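Lmo2470 protein (PDB 5HL3) binds calcium ions and, as the leucine-rich-repeat internalin InlP, interacts with afadin and facilitates basement membrane crossing by Listeria monocytogenes. Local coordinates at residues 11-16 with 37-42; 17-22 with 63-68; 185-190 with 209-214. One frame throughout, in Å; residues are numbered along the deposited sequence.

Interactions 1 and 2 both belong to the N-terminal end of the chain, and their centres lie about 12 Å apart. Their segments alternate along the sequence: helix 14-17 begins in interaction 1 and ends in interaction 2, and helix 21-30 starts in 17-22 and is followed in the chain by strand 39-40. They touch where Ala12 packs on Val17 and where Arg68 probably hydrogen-bonds Asp16 O. Interaction 3 comes later, about 43 Å from interaction 2 centre to centre, between two successive loops of the leucine-rich repeats, whose strands form the ten-strand parallel sheet. The first two therefore build the cap and join it to the start of the solenoid, whereas the third ties neighbouring repeats together.

Interaction 1: residues 11-16 with 37-42; sequences PAPIID and NDVIDQ. With CA (calcium ion), chain C.
Val39 fits its forked isopropyl group between two proline rings: CG1 rests 3.7 Å from Pro11 CB, while CG2 reaches toward Pro13 CG at 4.1 Å. With CG1 anti to the backbone N (chi1 171°), the two methyls part, one for each ring. Pro13 and Val39 share one face of a short antiparallel ladder, with Pro11 just before it. Ala12 and Ile40 form its hydrogen-bonded pair, Ala12 N to Ile40 O at 3.0 Å and Ile40 N to Ala12 O at 2.9 Å; Pro13, with no N-H to give, suits the non-hydrogen-bonded place opposite Val39. This two-stranded element is part of the EF-hand-like N-terminal cap of internalins, where strand 12-13 runs straight into helix 14-17. On the other face, the small Ala12 lies with the bulkier Ile40, whose CG2 methyl meets Ile14 CG1 at 3.7 Å, the two side chains crossing at about a right angle. Ala28 of helix 21-30 touches Ile14 as well. Ile14 N extends the ladder with a bond to Asp38 O. Asp38 itself turns its carboxylate away from the strand pair, where OD1 binds a calcium ion at 2.3 Å and OD2 accepts a bond from Ser35 N.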
loop_
_atom_site.group_PDB
_atom_site.type_symbol
_atom_site.label_atom_id
_atom_site.label_comp_id
_atom_site.label_asym_id
_atom_site.label_seq_id
_atom_site.Cartn_x
_atom_site.Cartn_y
_atom_site.Cartn_z
ATOM N N PRO A 11 -5.776 -43.501 17.606
ATOM C CA PRO A 11 -6.033 -42.379 18.490
ATOM C C PRO A 11 -4.885 -42.077 19.440
ATOM O O PRO A 11 -4.067 -42.951 19.738
ATOM C CB PRO A 11 -7.279 -42.834 19.300
ATOM C CG PRO A 11 -7.894 -43.924 18.480
ATOM C CD PRO A 11 -6.730 -44.607 17.827
ATOM N N ALA A 12 -4.833 -40.837 19.916
ATOM C CA ALA A 12 -3.785 -40.405 20.857
ATOM C C ALA A 12 -4.178 -39.134 21.565
ATOM O O ALA A 12 -4.902 -38.316 20.991
ATOM C CB ALA A 12 -2.463 -40.165 20.105
ATOM N N PRO A 13 -3.648 -38.919 22.786
ATOM C CA PRO A 13 -3.818 -37.602 23.429
ATOM C C PRO A 13 -3.262 -36.475 22.552
ATOM O O PRO A 13 -2.246 -36.629 21.894
ATOM C CB PRO A 13 -2.991 -37.741 24.723
ATOM C CG PRO A 13 -3.055 -39.204 25.021
ATOM C CD PRO A 13 -2.928 -39.860 23.681
ATOM N N ILE A 14 -3.957 -35.341 22.585
ATOM C CA ILE A 14 -3.531 -34.148 21.820
ATOM C C ILE A 14 -2.059 -33.806 22.097
ATOM O O ILE A 14 -1.286 -33.501 21.169
ATOM C CB ILE A 14 -4.474 -32.949 22.147
ATOM C CG1 ILE A 14 -5.848 -33.171 21.521
ATOM C CG2 ILE A 14 -3.888 -31.623 21.646
ATOM C CD1 ILE A 14 -6.904 -32.211 22.014
ATOM N N ILE A 15 -1.669 -33.862 23.361
ATOM C CA ILE A 15 -0.308 -33.495 23.762
ATOM C C ILE A 15 0.756 -34.439 23.202
ATOM O O ILE A 15 1.914 -34.052 23.095
ATOM C CB ILE A 15 -0.229 -33.359 25.305
ATOM C CG1 ILE A 15 1.087 -32.702 25.779
ATOM C CG2 ILE A 15 -0.446 -34.701 25.997
ATOM C CD1 ILE A 15 1.353 -31.313 25.272
ATOM N N ASP A 16 0.367 -35.668 22.859
ATOM C CA ASP A 16 1.299 -36.602 22.237
ATOM C C ASP A 16 1.407 -36.350 20.723
ATOM O O ASP A 16 2.507 -36.436 20.142
ATOM C CB ASP A 16 0.901 -38.037 22.525
ATOM C CG ASP A 16 0.981 -38.387 24.028
ATOM O OD1 ASP A 16 1.760 -37.769 24.784
ATOM O OD2 ASP A 16 0.288 -39.311 24.370
ATOM N N ASN A 37 -4.870 -33.281 27.317
ATOM C CA ASN A 37 -4.765 -34.719 27.569
ATOM C C ASN A 37 -5.847 -35.503 26.875
ATOM O O ASN A 37 -5.764 -36.726 26.821
ATOM C CB ASN A 37 -4.764 -35.008 29.058
ATOM C CG ASN A 37 -3.566 -34.403 29.757
ATOM O OD1 ASN A 37 -2.501 -34.255 29.184
ATOM N ND2 ASN A 37 -3.757 -33.992 31.003
ATOM N N ASP A 38 -6.848 -34.831 26.303
ATOM C CA ASP A 38 -7.943 -35.545 25.642
ATOM C C ASP A 38 -7.453 -36.310 24.407
ATOM O O ASP A 38 -6.600 -35.838 23.636
ATOM C CB ASP A 38 -9.063 -34.597 25.215
ATOM C CG ASP A 38 -9.901 -34.078 26.382
ATOM O OD1 ASP A 38 -10.050 -34.762 27.392
ATOM O OD2 ASP A 38 -10.456 -32.956 26.248
ATOM N N VAL A 39 -8.028 -37.504 24.236
ATOM C CA VAL A 39 -7.689 -38.396 23.128
ATOM C C VAL A 39 -8.492 -38.003 21.890
ATOM O O VAL A 39 -9.712 -37.821 21.956
ATOM C CB VAL A 39 -7.969 -39.858 23.515
ATOM C CG1 VAL A 39 -7.825 -40.778 22.316
ATOM C CG2 VAL A 39 -7.023 -40.257 24.644
ATOM N N ILE A 40 -7.776 -37.855 20.786
ATOM C CA ILE A 40 -8.377 -37.534 19.486
ATOM C C ILE A 40 -8.114 -38.635 18.482
ATOM O O ILE A 40 -7.155 -39.391 18.589
ATOM C CB ILE A 40 -7.875 -36.188 18.922
ATOM C CG1 ILE A 40 -6.348 -36.150 18.793
ATOM C CG2 ILE A 40 -8.434 -35.047 19.748
ATOM C CD1 ILE A 40 -5.858 -35.059 17.859
ATOM N N ASP A 41 -8.998 -38.708 17.479
ATOM C CA ASP A 41 -8.833 -39.662 16.385
ATOM C C ASP A 41 -8.907 -38.918 15.055
ATOM O O ASP A 41 -9.066 -37.705 15.006
ATOM C CB ASP A 41 -9.836 -40.813 16.487
ATOM C CG ASP A 41 -11.282 -40.388 16.435
ATOM O OD1 ASP A 41 -11.613 -39.299 15.929
ATOM O OD2 ASP A 41 -12.149 -41.193 16.915
ATOM N N GLN A 42 -8.766 -39.639 13.955
ATOM C CA GLN A 42 -8.731 -38.993 12.645
ATOM C C GLN A 42 -10.049 -38.268 12.339
ATOM O O GLN A 42 -10.049 -37.208 11.709
ATOM C CB GLN A 42 -8.360 -39.992 11.537
ATOM C CG GLN A 42 -8.099 -39.333 10.195
ATOM C CD GLN A 42 -6.937 -38.351 10.242
ATOM O OE1 GLN A 42 -5.863 -38.694 10.734
ATOM N NE2 GLN A 42 -7.128 -37.162 9.704
HETATM CA CA CA C . -11.411 -35.034 29.276
HETATM O O HOH W 1 -12.483 -33.000 28.185
HETATM O O HOH W 2 -9.263 -35.064 30.254
HETATM O O HOH W 3 -13.053 -35.759 27.763
HETATM O O HOH W 4 -13.462 -34.606 30.445
#

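Interaction 2: residues 17-22 with 63-68; sequences VFPDDG and MQLLER
The guanidinium of Arg68 carries Pro19 over one face, with Pro19 CG 3.7 Å above the plane and offset toward the rim, and has the carbonyl of Val17 at its edge. Arg68 NE donates to Val17 O across 2.8 Å with an N-H...O angle of 154°; the oxygen lies close to the guanidinium plane, although the donor sits above the carbonyl plane. A bend at chi3 (65°) folds the arginine chain so that its CD and NE pass the oxygen and its flat end comes under the proline ring. The ring of Phe18 has Val17 CG1 over its centre, 3.5 Å above the plane, while Leu66 CD2 approaches obliquely, 4.1 Å from Phe18 CE1. Met27 of helix 21-30 touches both Phe18 and Leu66, so these apolar ends pack together in the interior.

Leu65 lies alongside, its CD1 methyl against both Pro19 CD and Asp20 CB, the latter 3.8 Å away, and Leu23 packs against the same side chain. Proline suits this corner because its ring restricts phi to near the -81° needed at the centre of an inverse gamma turn, here closed by Asp20 N to Phe18 O at 2.8 Å. Asp20 then stands as N-cap of helix 21-30, its OD2 bonded to Leu23 N. Arginine is equally apt: with NH2 on Asp16 O and NE on Val17 O, it grips two carbonyls at the end of helix 14-17, and its positive charge may favour the C-terminal carbonyls of that short helix. The contact thus sets the turn linking helices 14-17 and 21-30 of the internalin N-terminal cap against a 3-10 turn, 65-68, that lies between the first two strands of the leucine-rich-repeat sheet.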
loop_
_atom_site.group_PDB
_atom_site.type_symbol
_atom_site.label_atom_id
_atom_site.label_comp_id
_atom_site.label_asym_id
_atom_site.label_seq_id
_atom_site.Cartn_x
_atom_site.Cartn_y
_atom_site.Cartn_z
ATOM N N VAL A 17 0.298 -35.969 20.076
ATOM C CA VAL A 17 0.333 -35.643 18.645
ATOM C C VAL A 17 1.078 -34.331 18.397
ATOM O O VAL A 17 1.846 -34.223 17.448
ATOM C CB VAL A 17 -1.113 -35.508 18.100
ATOM C CG1 VAL A 17 -1.098 -35.167 16.607
ATOM C CG2 VAL A 17 -1.932 -36.782 18.355
ATOM N N PHE A 18 0.889 -33.381 19.295
ATOM C CA PHE A 18 1.441 -32.021 19.164
ATOM C C PHE A 18 2.258 -31.717 20.433
ATOM O O PHE A 18 1.782 -31.031 21.324
ATOM C CB PHE A 18 0.287 -31.033 19.030
ATOM C CG PHE A 18 -0.648 -31.339 17.884
ATOM C CD1 PHE A 18 -0.264 -31.158 16.561
ATOM C CD2 PHE A 18 -1.928 -31.780 18.128
ATOM C CE1 PHE A 18 -1.150 -31.416 15.516
ATOM C CE2 PHE A 18 -2.830 -32.023 17.081
ATOM C CZ PHE A 18 -2.435 -31.829 15.773
ATOM N N PRO A 19 3.498 -32.207 20.503
ATOM C CA PRO A 19 4.279 -32.165 21.752
ATOM C C PRO A 19 4.950 -30.807 21.993
ATOM O O PRO A 19 6.168 -30.671 21.984
ATOM C CB PRO A 19 5.286 -33.309 21.562
ATOM C CG PRO A 19 5.499 -33.336 20.102
ATOM C CD PRO A 19 4.152 -33.058 19.499
ATOM N N ASP A 20 4.118 -29.824 22.266
ATOM C CA ASP A 20 4.547 -28.462 22.570
ATOM C C ASP A 20 3.401 -27.837 23.330
ATOM O O ASP A 20 2.243 -27.935 22.892
ATOM C CB ASP A 20 4.837 -27.666 21.307
ATOM C CG ASP A 20 5.163 -26.215 21.621
ATOM O OD1 ASP A 20 6.307 -25.965 22.086
ATOM O OD2 ASP A 20 4.286 -25.331 21.443
ATOM N N ASP A 21 3.681 -27.185 24.439
ATOM C CA ASP A 21 2.591 -26.703 25.297
ATOM C C ASP A 21 1.666 -25.731 24.580
ATOM O O ASP A 21 0.445 -25.893 24.618
ATOM C CB ASP A 21 3.136 -26.114 26.597
ATOM C CG ASP A 21 3.755 -27.197 27.529
ATOM O OD1 ASP A 21 3.516 -28.412 27.368
ATOM O OD2 ASP A 21 4.478 -26.816 28.456
ATOM N N GLY A 22 2.223 -24.724 23.900
ATOM C CA GLY A 22 1.417 -23.745 23.232
ATOM C C GLY A 22 0.669 -24.309 22.056
ATOM O O GLY A 22 -0.496 -23.983 21.845
HETATM N N MSE A 63 5.676 -24.975 15.406
HETATM C CA MSE A 63 4.634 -24.941 14.389
HETATM C C MSE A 63 4.829 -26.070 13.395
HETATM O O MSE A 63 3.864 -26.587 12.844
HETATM C CB MSE A 63 4.625 -23.564 13.694
HETATM C CG MSE A 63 3.341 -23.335 12.875
HETATM SE SE MSE A 63 1.696 -23.180 13.962
HETATM C CE MSE A 63 1.708 -21.232 14.185
ATOM N N GLN A 64 6.076 -26.461 13.139
ATOM C CA GLN A 64 6.384 -27.573 12.234
ATOM C C GLN A 64 5.750 -28.898 12.690
ATOM O O GLN A 64 5.528 -29.789 11.861
ATOM C CB GLN A 64 7.899 -27.747 12.175
ATOM C CG GLN A 64 8.381 -28.717 11.131
ATOM C CD GLN A 64 8.563 -28.062 9.794
ATOM O OE1 GLN A 64 9.009 -26.879 9.707
ATOM N NE2 GLN A 64 8.317 -28.819 8.739
ATOM N N LEU A 65 5.457 -29.033 13.985
ATOM C CA LEU A 65 4.831 -30.246 14.514
ATOM C C LEU A 65 3.453 -30.493 13.905
ATOM O O LEU A 65 2.923 -31.584 14.038
ATOM C CB LEU A 65 4.720 -30.207 16.039
ATOM C CG LEU A 65 6.048 -30.071 16.812
ATOM C CD1 LEU A 65 5.757 -29.682 18.255
ATOM C CD2 LEU A 65 6.867 -31.359 16.734
ATOM N N LEU A 66 2.862 -29.502 13.251
ATOM C CA LEU A 66 1.608 -29.731 12.538
ATOM C C LEU A 66 1.726 -30.798 11.458
ATOM O O LEU A 66 0.710 -31.409 11.074
ATOM C CB LEU A 66 1.086 -28.423 11.913
ATOM C CG LEU A 66 0.547 -27.366 12.848
ATOM C CD1 LEU A 66 0.208 -26.105 12.064
ATOM C CD2 LEU A 66 -0.679 -27.828 13.620
ATOM N N GLU A 67 2.945 -31.098 11.013
ATOM C CA GLU A 67 3.123 -32.163 10.004
ATOM C C GLU A 67 2.885 -33.571 10.585
ATOM O O GLU A 67 2.872 -34.544 9.847
ATOM C CB GLU A 67 4.491 -32.082 9.355
ATOM C CG GLU A 67 5.635 -32.475 10.277
ATOM C CD GLU A 67 6.995 -32.039 9.787
ATOM O OE1 GLU A 67 7.139 -31.582 8.622
ATOM O OE2 GLU A 67 7.961 -32.141 10.564
ATOM N N ARG A 68 2.676 -33.657 11.900
ATOM C CA ARG A 68 2.395 -34.935 12.561
ATOM C C ARG A 68 0.927 -35.320 12.476
ATOM O O ARG A 68 0.568 -36.396 12.930
ATOM C CB ARG A 68 2.820 -34.868 14.022
ATOM C CG ARG A 68 4.339 -34.689 14.177
ATOM C CD ARG A 68 4.708 -34.138 15.541
ATOM N NE ARG A 68 4.378 -35.047 16.645
ATOM C CZ ARG A 68 5.232 -35.876 17.240
ATOM N NH1 ARG A 68 6.475 -35.998 16.808
ATOM N NH2 ARG A 68 4.825 -36.612 18.255
#

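Interaction 3: residues 185-190 with 209-214; sequences IPDFQN and DFQNLP. With CA (calcium ion), chain F.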
loop_
_atom_site.group_PDB
_atom_site.type_symbol
_atom_site.label_atom_id
_atom_site.label_comp_id
_atom_site.label_asym_id
_atom_site.label_seq_id
_atom_site.Cartn_x
_atom_site.Cartn_y
_atom_site.Cartn_z
ATOM N N ILE A 185 8.024 0.843 -9.002
ATOM C CA ILE A 185 7.093 -0.290 -9.089
ATOM C C ILE A 185 7.342 -0.982 -10.441
ATOM O O ILE A 185 7.573 -0.302 -11.452
ATOM C CB ILE A 185 5.631 0.222 -8.934
ATOM C CG1 ILE A 185 4.652 -0.932 -8.805
ATOM C CG2 ILE A 185 5.197 1.147 -10.028
ATOM C CD1 ILE A 185 4.651 -1.638 -7.472
ATOM N N PRO A 186 7.335 -2.318 -10.484
ATOM C CA PRO A 186 7.562 -2.967 -11.773
ATOM C C PRO A 186 6.510 -2.649 -12.832
ATOM O O PRO A 186 5.345 -2.411 -12.497
ATOM C CB PRO A 186 7.471 -4.462 -11.417
ATOM C CG PRO A 186 7.915 -4.519 -9.994
ATOM C CD PRO A 186 7.320 -3.297 -9.382
ATOM N N ASP A 187 6.928 -2.686 -14.101
ATOM C CA ASP A 187 5.976 -2.621 -15.213
ATOM C C ASP A 187 5.446 -4.065 -15.352
ATOM O O ASP A 187 5.913 -4.858 -16.180
ATOM C CB ASP A 187 6.676 -2.134 -16.477
ATOM C CG ASP A 187 5.706 -1.765 -17.578
ATOM O OD1 ASP A 187 4.500 -1.991 -17.393
ATOM O OD2 ASP A 187 6.179 -1.247 -18.611
ATOM N N PHE A 188 4.488 -4.396 -14.485
ATOM C CA PHE A 188 4.088 -5.806 -14.317
ATOM C C PHE A 188 3.720 -6.462 -15.639
ATOM O O PHE A 188 2.859 -6.001 -16.344
ATOM C CB PHE A 188 2.924 -5.915 -13.346
ATOM C CG PHE A 188 3.290 -5.654 -11.914
ATOM C CD1 PHE A 188 4.061 -6.544 -11.198
ATOM C CD2 PHE A 188 2.836 -4.518 -11.267
ATOM C CE1 PHE A 188 4.393 -6.289 -9.887
ATOM C CE2 PHE A 188 3.152 -4.272 -9.939
ATOM C CZ PHE A 188 3.940 -5.156 -9.251
ATOM N N GLN A 189 4.399 -7.554 -15.961
ATOM C CA GLN A 189 4.224 -8.235 -17.234
ATOM C C GLN A 189 3.167 -9.315 -17.281
ATOM O O GLN A 189 2.579 -9.541 -18.335
ATOM C CB GLN A 189 5.556 -8.927 -17.633
ATOM C CG GLN A 189 6.743 -8.003 -17.853
ATOM C CD GLN A 189 7.962 -8.758 -18.336
ATOM O OE1 GLN A 189 8.042 -9.979 -18.191
ATOM N NE2 GLN A 189 8.892 -8.053 -18.963
ATOM N N ASN A 190 2.913 -9.987 -16.157
ATOM C CA ASN A 190 2.157 -11.244 -16.196
ATOM C C ASN A 190 1.048 -11.333 -15.182
ATOM O O ASN A 190 0.664 -12.443 -14.786
ATOM C CB ASN A 190 3.142 -12.435 -16.006
ATOM C CG ASN A 190 4.324 -12.387 -16.974
ATOM O OD1 ASN A 190 5.465 -12.273 -16.549
ATOM N ND2 ASN A 190 4.046 -12.444 -18.255
ATOM N N ASP A 209 4.407 3.374 -17.644
ATOM C CA ASP A 209 3.162 3.533 -18.392
ATOM C C ASP A 209 2.694 2.115 -18.618
ATOM O O ASP A 209 2.919 1.520 -19.669
ATOM C CB ASP A 209 3.422 4.245 -19.714
ATOM C CG ASP A 209 2.159 4.490 -20.510
ATOM O OD1 ASP A 209 1.036 4.309 -19.979
ATOM O OD2 ASP A 209 2.274 4.886 -21.692
ATOM N N PHE A 210 2.065 1.570 -17.592
ATOM C CA PHE A 210 1.828 0.124 -17.527
ATOM C C PHE A 210 1.443 -0.511 -18.815
ATOM O O PHE A 210 0.427 -0.160 -19.427
ATOM C CB PHE A 210 0.810 -0.241 -16.458
ATOM C CG PHE A 210 1.231 0.146 -15.072
ATOM C CD1 PHE A 210 2.254 -0.564 -14.393
ATOM C CD2 PHE A 210 0.620 1.192 -14.389
ATOM C CE1 PHE A 210 2.623 -0.213 -13.123
ATOM C CE2 PHE A 210 1.000 1.531 -13.126
ATOM C CZ PHE A 210 1.986 0.826 -12.477
ATOM N N GLN A 211 2.242 -1.519 -19.178
ATOM C CA GLN A 211 2.079 -2.189 -20.436
ATOM C C GLN A 211 1.028 -3.319 -20.472
ATOM O O GLN A 211 0.574 -3.699 -21.555
ATOM C CB GLN A 211 3.447 -2.748 -20.908
ATOM C CG GLN A 211 3.977 -3.900 -20.076
ATOM C CD GLN A 211 5.482 -4.147 -20.216
ATOM O OE1 GLN A 211 6.066 -3.974 -21.290
ATOM N NE2 GLN A 211 6.092 -4.617 -19.132
ATOM N N ASN A 212 0.654 -3.875 -19.330
ATOM C CA ASN A 212 -0.275 -5.025 -19.364
ATOM C C ASN A 212 -1.189 -5.120 -18.138
ATOM O O ASN A 212 -1.291 -6.170 -17.480
ATOM C CB ASN A 212 0.527 -6.325 -19.523
ATOM C CG ASN A 212 -0.351 -7.506 -19.884
ATOM O OD1 ASN A 212 -1.408 -7.332 -20.493
ATOM N ND2 ASN A 212 0.069 -8.713 -19.510
ATOM N N LEU A 213 -1.891 -4.035 -17.858
ATOM C CA LEU A 213 -2.909 -4.010 -16.791
ATOM C C LEU A 213 -4.265 -3.574 -17.365
ATOM O O LEU A 213 -4.844 -2.575 -16.943
ATOM C CB LEU A 213 -2.469 -3.096 -15.642
ATOM C CG LEU A 213 -1.205 -3.517 -14.890
ATOM C CD1 LEU A 213 -0.832 -2.525 -13.800
ATOM C CD2 LEU A 213 -1.289 -4.927 -14.293
ATOM N N PRO A 214 -4.799 -4.349 -18.307
ATOM C CA PRO A 214 -6.053 -3.968 -18.992
ATOM C C PRO A 214 -7.309 -3.986 -18.135
ATOM O O PRO A 214 -8.335 -3.443 -18.579
ATOM C CB PRO A 214 -6.169 -5.015 -20.110
ATOM C CG PRO A 214 -5.453 -6.207 -19.571
ATOM C CD PRO A 214 -4.298 -5.660 -18.790
HETATM CA CA CA F . 7.660 -12.183 -17.262
HETATM O O HOH W 5 2.044 -3.448 -16.843
HETATM O O HOH W 6 5.326 0.429 -20.609
HETATM O O HOH W 7 0.615 -7.706 -16.101
HETATM O O HOH W 8 9.061 -5.055 -18.092
HETATM O O HOH W 9 8.091 -10.656 -15.401
HETATM O O HOH W 10 10.015 -12.511 -17.805
HETATM O O HOH W 11 7.518 -14.503 -18.134
#
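Asp187 and Gln211 join two consecutive turns of the leucine-rich-repeat solenoid, in the loops that follow strands 174-176 and 196-198. Both loops read Pro-Asp-Phe-Gln-Asn, and they stack one repeat apart. Asp187 OD1 uses its syn lone pair to accept Gln211 N at 2.9 Å, a nearly straight bond of 168°. The carboxylate also lies stacked on the Gln211 side-chain amide, the planes 19° apart. Gln211 CG sits between its backbone N and carbonyl carbon (chi1 69°), which directs the extended chain across the aspartate and lets NE2 donate to Asp187 O at 3.0 Å. One residue further on, Asn212 ND2 donates to Gln189 O at 2.9 Å from above the carbonyl plane.

Beneath this polar layer, the phenylalanines face the core. Phe210 meets Pro186 O at its ring edge, CE1 to O 3.6 Å, and its CZ reaches Ile185 CG2 at 4.1 Å, while Leu213 CD1 lies over one ring face. Water 5 bridges the loops, donating to Asp187 OD1 and Phe188 O and accepting from Asn212 N.

Gln189 points the other way, where its OE1 binds a calcium ion at 2.4 Å together with Asn190 OD1, Asn167 OD1 of the preceding repeat and three waters. Side-chain amides and a carboxylate thus supply the cross-links between these irregular loops. The gripped Asp187 O, also bonded by Asn165 ND2, links three repeats, and calcium coordination adds a further tie between two of them.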